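Local coordinates for putative uncharacterized protein (Streptococcus mutans, PDB 3BGK) that probably dehydrates the S-form of NAD(P)HX at the expense of ADP, helping to repair hydrated nicotinamide cofactors, at residues 182-187 and 255-260; 216-221 and 226-231. All blocks are in the same frame, centred on the assembly; numbering follows the deposited sequence.

How the interactions relate
Interaction 1 packs strand 181-184 against helix 249-263, and interaction 2 is the beta hairpin of strands 218-221 and 227-230. Their centres lie about 10 Å apart. Along the chain both hairpin strands fall between the two partners of interaction 1, yet all three strands belong to one mixed sheet in which 181-184 and 218-221 run parallel as neighbours. Probable backbone hydrogen bonds, Leu183 O with Val220 N and Leu183 N with Ile218 O, join the two contacts directly, and Pro185 packs on Leu219. His186, predicted to bind NADPHX, follows strand 181-184, and Thr226, predicted to bind AMP, lies at the turn of the hairpin; both sit near the start of helix 249-263.

Interaction 1: residues 182-187 and 255-260; sequences ILTPHQ and GMIAGF. With PO4 (phosphate ion), chain B.
Ile257 of helix 249-263 divides its two branches between Ile182 and Thr184, alternate residues of strand 181-184 whose side chains face the helix. Its CD1 meets CG2 of Thr184 tip to tip at 3.8 Å. Its other methyl, CG2, lies 4.0 Å from CD1 of Ile182, where the two isoleucines cross at a slant. The fork follows from the first torsion of Ile257 (chi1 -63°): CG1 stands beside the backbone N and carries CD1 outward to Thr184, and CG2 is left to face Ile182. The contact buries just 110 Å², and no hydrogen bond crosses it. The nearest CA atoms, those of Ile182 and Ile257, remain 9.2 Å apart, so between residues 182-187 and 255-260 the contact is made by the ends of apolar branches. Thr184 divides its own branches: with chi1 at 50° its OG1 sits between backbone N and carbonyl carbon and is hydrogen-bonded to OD1 of Asp161, while its methyl is presented to Ile257. Past the strand end, His186 donates from NE2 to O2 of a phosphate ion, 2.9 Å away and near the ring plane, in a bent bond (138°). The ion, probably from the crystallisation liquor, is also gripped by the backbone N atoms of Gly248, Gly250 and Asp251 at the start of helix 249-263, whose dipole may favour an anion there. This is consistent with a phosphate-binding corner of the predicted nucleotide site. Strands 157-161 and 218-221 flank strand 181-184 in the sheet, and helix 268-287 packs on Ile257 through Ala275.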
loop_
_atom_site.group_PDB
_atom_site.type_symbol
_atom_site.label_atom_id
_atom_site.label_comp_id
_atom_site.label_asym_id
_atom_site.label_seq_id
_atom_site.Cartn_x
_atom_site.Cartn_y
_atom_site.Cartn_z
ATOM N N ILE A 182 15.361 -22.108 18.610
ATOM C CA ILE A 182 14.081 -21.682 19.180
ATOM C C ILE A 182 12.942 -22.335 18.395
ATOM O O ILE A 182 12.895 -22.246 17.169
ATOM C CB ILE A 182 13.904 -20.137 19.195
ATOM C CG1 ILE A 182 15.084 -19.450 19.899
ATOM C CG2 ILE A 182 12.578 -19.754 19.854
ATOM C CD1 ILE A 182 15.029 -17.926 19.899
ATOM N N LEU A 183 12.041 -23.006 19.106
ATOM C CA LEU A 183 10.876 -23.620 18.482
ATOM C C LEU A 183 9.623 -22.830 18.841
ATOM O O LEU A 183 9.380 -22.536 20.008
ATOM C CB LEU A 183 10.724 -25.085 18.917
ATOM C CG LEU A 183 11.907 -26.058 18.819
ATOM C CD1 LEU A 183 11.648 -27.275 19.683
ATOM C CD2 LEU A 183 12.220 -26.468 17.378
ATOM N N THR A 184 8.832 -22.483 17.831
ATOM C CA THR A 184 7.591 -21.740 18.039
ATOM C C THR A 184 6.391 -22.456 17.397
ATOM O O THR A 184 5.803 -21.955 16.436
ATOM C CB THR A 184 7.713 -20.286 17.523
ATOM O OG1 THR A 184 8.223 -20.287 16.184
ATOM C CG2 THR A 184 8.657 -19.487 18.395
ATOM N N PRO A 185 6.019 -23.638 17.927
ATOM C CA PRO A 185 4.942 -24.402 17.324
ATOM C C PRO A 185 3.570 -24.118 17.933
ATOM O O PRO A 185 3.478 -23.707 19.088
ATOM C CB PRO A 185 5.344 -25.843 17.635
ATOM C CG PRO A 185 6.091 -25.753 18.933
ATOM C CD PRO A 185 6.581 -24.338 19.099
ATOM N N HIS A 186 2.520 -24.351 17.149
ATOM C CA HIS A 186 1.146 -24.349 17.656
ATOM C C HIS A 186 0.877 -25.605 18.488
ATOM O O HIS A 186 1.665 -26.556 18.456
ATOM C CB HIS A 186 0.145 -24.248 16.500
ATOM C CG HIS A 186 0.000 -22.864 15.949
ATOM N ND1 HIS A 186 -0.436 -21.799 16.711
ATOM C CD2 HIS A 186 0.226 -22.369 14.708
ATOM C CE1 HIS A 186 -0.465 -20.708 15.966
ATOM N NE2 HIS A 186 -0.071 -21.027 14.745
ATOM N N GLN A 187 -0.230 -25.608 19.232
ATOM C CA GLN A 187 -0.628 -26.765 20.045
ATOM C C GLN A 187 -0.476 -28.081 19.276
ATOM O O GLN A 187 0.077 -29.049 19.796
ATOM N N GLY A 255 8.175 -13.047 14.107
ATOM C CA GLY A 255 8.953 -11.903 13.643
ATOM C C GLY A 255 9.556 -11.112 14.788
ATOM O O GLY A 255 10.722 -10.728 14.735
HETATM N N MSE A 256 8.771 -10.879 15.832
HETATM C CA MSE A 256 9.260 -10.160 17.005
HETATM C C MSE A 256 10.385 -10.884 17.734
HETATM O O MSE A 256 11.418 -10.274 18.021
HETATM C CB MSE A 256 8.122 -9.841 17.963
HETATM C CG MSE A 256 7.215 -8.757 17.443
HETATM SE SE MSE A 256 5.837 -8.295 18.713
HETATM C CE MSE A 256 6.968 -7.553 20.126
ATOM N N ILE A 257 10.194 -12.175 18.017
ATOM C CA ILE A 257 11.252 -12.995 18.614
ATOM C C ILE A 257 12.552 -12.931 17.802
ATOM O O ILE A 257 13.640 -12.814 18.377
ATOM C CB ILE A 257 10.821 -14.476 18.810
ATOM C CG1 ILE A 257 9.647 -14.570 19.785
ATOM C CG2 ILE A 257 12.006 -15.327 19.311
ATOM C CD1 ILE A 257 8.862 -15.864 19.673
ATOM N N ALA A 258 12.429 -12.995 16.475
ATOM C CA ALA A 258 13.584 -12.903 15.586
ATOM C C ALA A 258 14.307 -11.563 15.713
ATOM O O ALA A 258 15.538 -11.519 15.689
ATOM C CB ALA A 258 13.177 -13.161 14.141
ATOM N N GLY A 259 13.541 -10.482 15.847
ATOM C CA GLY A 259 14.105 -9.144 15.945
ATOM C C GLY A 259 14.797 -8.923 17.279
ATOM O O GLY A 259 15.848 -8.258 17.349
ATOM N N PHE A 260 14.213 -9.483 18.342
ATOM C CA PHE A 260 14.799 -9.383 19.673
ATOM C C PHE A 260 16.144 -10.101 19.748
ATOM O O PHE A 260 17.142 -9.499 20.158
ATOM C CB PHE A 260 13.830 -9.903 20.741
ATOM C CG PHE A 260 12.892 -8.850 21.285
ATOM C CD1 PHE A 260 12.050 -8.129 20.437
ATOM C CD2 PHE A 260 12.837 -8.597 22.651
ATOM C CE1 PHE A 260 11.179 -7.164 20.936
ATOM C CE2 PHE A 260 11.967 -7.634 23.172
ATOM C CZ PHE A 260 11.132 -6.917 22.312
HETATM P P PO4 B . -1.413 -17.579 13.119
HETATM O O1 PO4 B . -2.695 -17.222 12.397
HETATM O O2 PO4 B . -1.198 -19.070 12.970
HETATM O O3 PO4 B . -0.238 -16.858 12.496
HETATM O O4 PO4 B . -1.506 -17.204 14.586
#

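Interaction 2: residues 216-221 and 226-231; sequences ETILVA and TKIYQG
Gln230 swings its CG anti to the backbone N (chi1 -173°) and runs extended from there, which carries its amide past Ile218, beyond the start of strand 218-221, to Glu216. There NE2 donates to Glu216 O at 2.7 Å in a nearly straight bond (170°). The acceptor lies in the amide plane of Gln230, but NE2 sits tilted 35° from the carbonyl plane of Glu216. In Tyr229 the ring carbon CG stands beside the backbone N, and the ring lies along its own strand with the CD1-CE1 edge turned to the partner: Ala221 CB touches that edge at CE1, 3.8 Å away, and Leu219 O also lies in plane at the edge. The Leu219 side chain runs alongside, with CD2 3.8 Å from Tyr229 CD1. Strands 218-221 and 227-230 form an antiparallel beta hairpin within the mixed sheet. Leu219 and Tyr229 form a hydrogen-bonded pair, each N donating to the other's O at 2.7 Å, and Ala221 N reaches Lys227 O at 2.8 Å. On the opposite face, Ile218 and Ile228 lie side by side, their CG2 methyls 3.7 Å apart, and Ile228 also packs on Phe269 of helix 268-287. Nearer the turn, CG1 of Val220 meets CG2 of Thr226 at 3.6 Å; Thr226 belongs to the predicted AMP site. Helix 203-210 covers the Leu219 and Tyr229 face through Thr206.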
loop_
_atom_site.group_PDB
_atom_site.type_symbol
_atom_site.label_atom_id
_atom_site.label_comp_id
_atom_site.label_asym_id
_atom_site.label_seq_id
_atom_site.Cartn_x
_atom_site.Cartn_y
_atom_site.Cartn_z
ATOM N N GLU A 216 20.069 -26.063 25.362
ATOM C CA GLU A 216 19.803 -24.625 25.260
ATOM C C GLU A 216 18.507 -24.295 24.497
ATOM O O GLU A 216 18.073 -23.143 24.468
ATOM C CB GLU A 216 21.000 -23.904 24.624
ATOM C CG GLU A 216 22.329 -24.040 25.388
ATOM C CD GLU A 216 23.161 -25.260 24.970
ATOM O OE1 GLU A 216 22.610 -26.382 24.880
ATOM O OE2 GLU A 216 24.378 -25.094 24.742
ATOM N N THR A 217 17.897 -25.314 23.894
ATOM C CA THR A 217 16.686 -25.146 23.093
ATOM C C THR A 217 15.592 -24.424 23.870
ATOM O O THR A 217 15.272 -24.786 25.005
ATOM C CB THR A 217 16.157 -26.503 22.573
ATOM O OG1 THR A 217 17.221 -27.206 21.924
ATOM C CG2 THR A 217 15.004 -26.318 21.586
ATOM N N ILE A 218 15.045 -23.386 23.249
ATOM C CA ILE A 218 13.917 -22.653 23.799
ATOM C C ILE A 218 12.665 -23.066 23.041
ATOM O O ILE A 218 12.673 -23.146 21.816
ATOM C CB ILE A 218 14.120 -21.120 23.705
ATOM C CG1 ILE A 218 15.405 -20.705 24.429
ATOM C CG2 ILE A 218 12.925 -20.373 24.288
ATOM C CD1 ILE A 218 16.044 -19.459 23.871
ATOM N N LEU A 219 11.603 -23.359 23.782
ATOM C CA LEU A 219 10.316 -23.646 23.188
ATOM C C LEU A 219 9.333 -22.561 23.590
ATOM O O LEU A 219 9.182 -22.247 24.772
ATOM C CB LEU A 219 9.808 -25.019 23.626
ATOM C CG LEU A 219 8.410 -25.459 23.179
ATOM C CD1 LEU A 219 8.444 -25.968 21.757
ATOM C CD2 LEU A 219 7.886 -26.530 24.111
ATOM N N VAL A 220 8.683 -21.980 22.593
ATOM C CA VAL A 220 7.632 -21.010 22.819
ATOM C C VAL A 220 6.326 -21.719 22.491
ATOM O O VAL A 220 5.987 -21.903 21.324
ATOM C CB VAL A 220 7.814 -19.742 21.944
ATOM C CG1 VAL A 220 6.728 -18.724 22.234
ATOM C CG2 VAL A 220 9.185 -19.122 22.165
ATOM N N ALA A 221 5.610 -22.142 23.528
ATOM C CA ALA A 221 4.383 -22.906 23.344
ATOM C C ALA A 221 3.191 -21.986 23.086
ATOM O O ALA A 221 2.391 -21.720 23.987
ATOM C CB ALA A 221 4.130 -23.825 24.545
ATOM N N THR A 226 0.434 -18.472 26.194
ATOM C CA THR A 226 1.759 -18.877 25.725
ATOM C C THR A 226 2.731 -19.007 26.901
ATOM O O THR A 226 2.731 -18.177 27.811
ATOM C CB THR A 226 2.317 -17.868 24.690
ATOM O OG1 THR A 226 1.324 -17.601 23.691
ATOM C CG2 THR A 226 3.568 -18.410 24.016
ATOM N N LYS A 227 3.530 -20.072 26.878
ATOM C CA LYS A 227 4.561 -20.304 27.884
ATOM C C LYS A 227 5.888 -20.505 27.186
ATOM O O LYS A 227 5.934 -21.026 26.071
ATOM C CB LYS A 227 4.246 -21.539 28.731
ATOM C CG LYS A 227 2.913 -21.488 29.454
ATOM C CD LYS A 227 2.713 -22.714 30.321
ATOM C CE LYS A 227 1.242 -22.931 30.630
ATOM N NZ LYS A 227 0.620 -21.730 31.268
ATOM N N ILE A 228 6.964 -20.096 27.853
ATOM C CA ILE A 228 8.313 -20.219 27.309
ATOM C C ILE A 228 9.114 -21.254 28.115
ATOM O O ILE A 228 9.262 -21.138 29.332
ATOM C CB ILE A 228 9.055 -18.847 27.254
ATOM C CG1 ILE A 228 8.143 -17.739 26.720
ATOM C CG2 ILE A 228 10.281 -18.926 26.370
ATOM C CD1 ILE A 228 7.323 -17.022 27.792
ATOM N N TYR A 229 9.611 -22.270 27.418
ATOM C CA TYR A 229 10.348 -23.358 28.042
ATOM C C TYR A 229 11.815 -23.360 27.609
ATOM O O TYR A 229 12.115 -23.218 26.423
ATOM C CB TYR A 229 9.744 -24.703 27.644
ATOM C CG TYR A 229 8.326 -24.968 28.083
ATOM C CD1 TYR A 229 7.235 -24.527 27.324
ATOM C CD2 TYR A 229 8.067 -25.711 29.233
ATOM C CE1 TYR A 229 5.927 -24.795 27.717
ATOM C CE2 TYR A 229 6.761 -25.985 29.635
ATOM C CZ TYR A 229 5.701 -25.528 28.874
ATOM O OH TYR A 229 4.418 -25.809 29.285
ATOM N N GLN A 230 12.713 -23.526 28.579
ATOM C CA GLN A 230 14.115 -23.877 28.325
ATOM C C GLN A 230 14.679 -24.598 29.543
ATOM O O GLN A 230 14.667 -24.057 30.649
ATOM C CB GLN A 230 14.980 -22.654 28.004
ATOM C CG GLN A 230 16.396 -23.024 27.567
ATOM C CD GLN A 230 17.411 -21.909 27.760
ATOM O OE1 GLN A 230 17.400 -21.205 28.768
ATOM N NE2 GLN A 230 18.305 -21.757 26.793
ATOM N N GLY A 231 15.169 -25.817 29.327
ATOM C CA GLY A 231 15.674 -26.658 30.408
ATOM C C GLY A 231 14.609 -26.885 31.463
ATOM O O GLY A 231 13.572 -27.494 31.191
#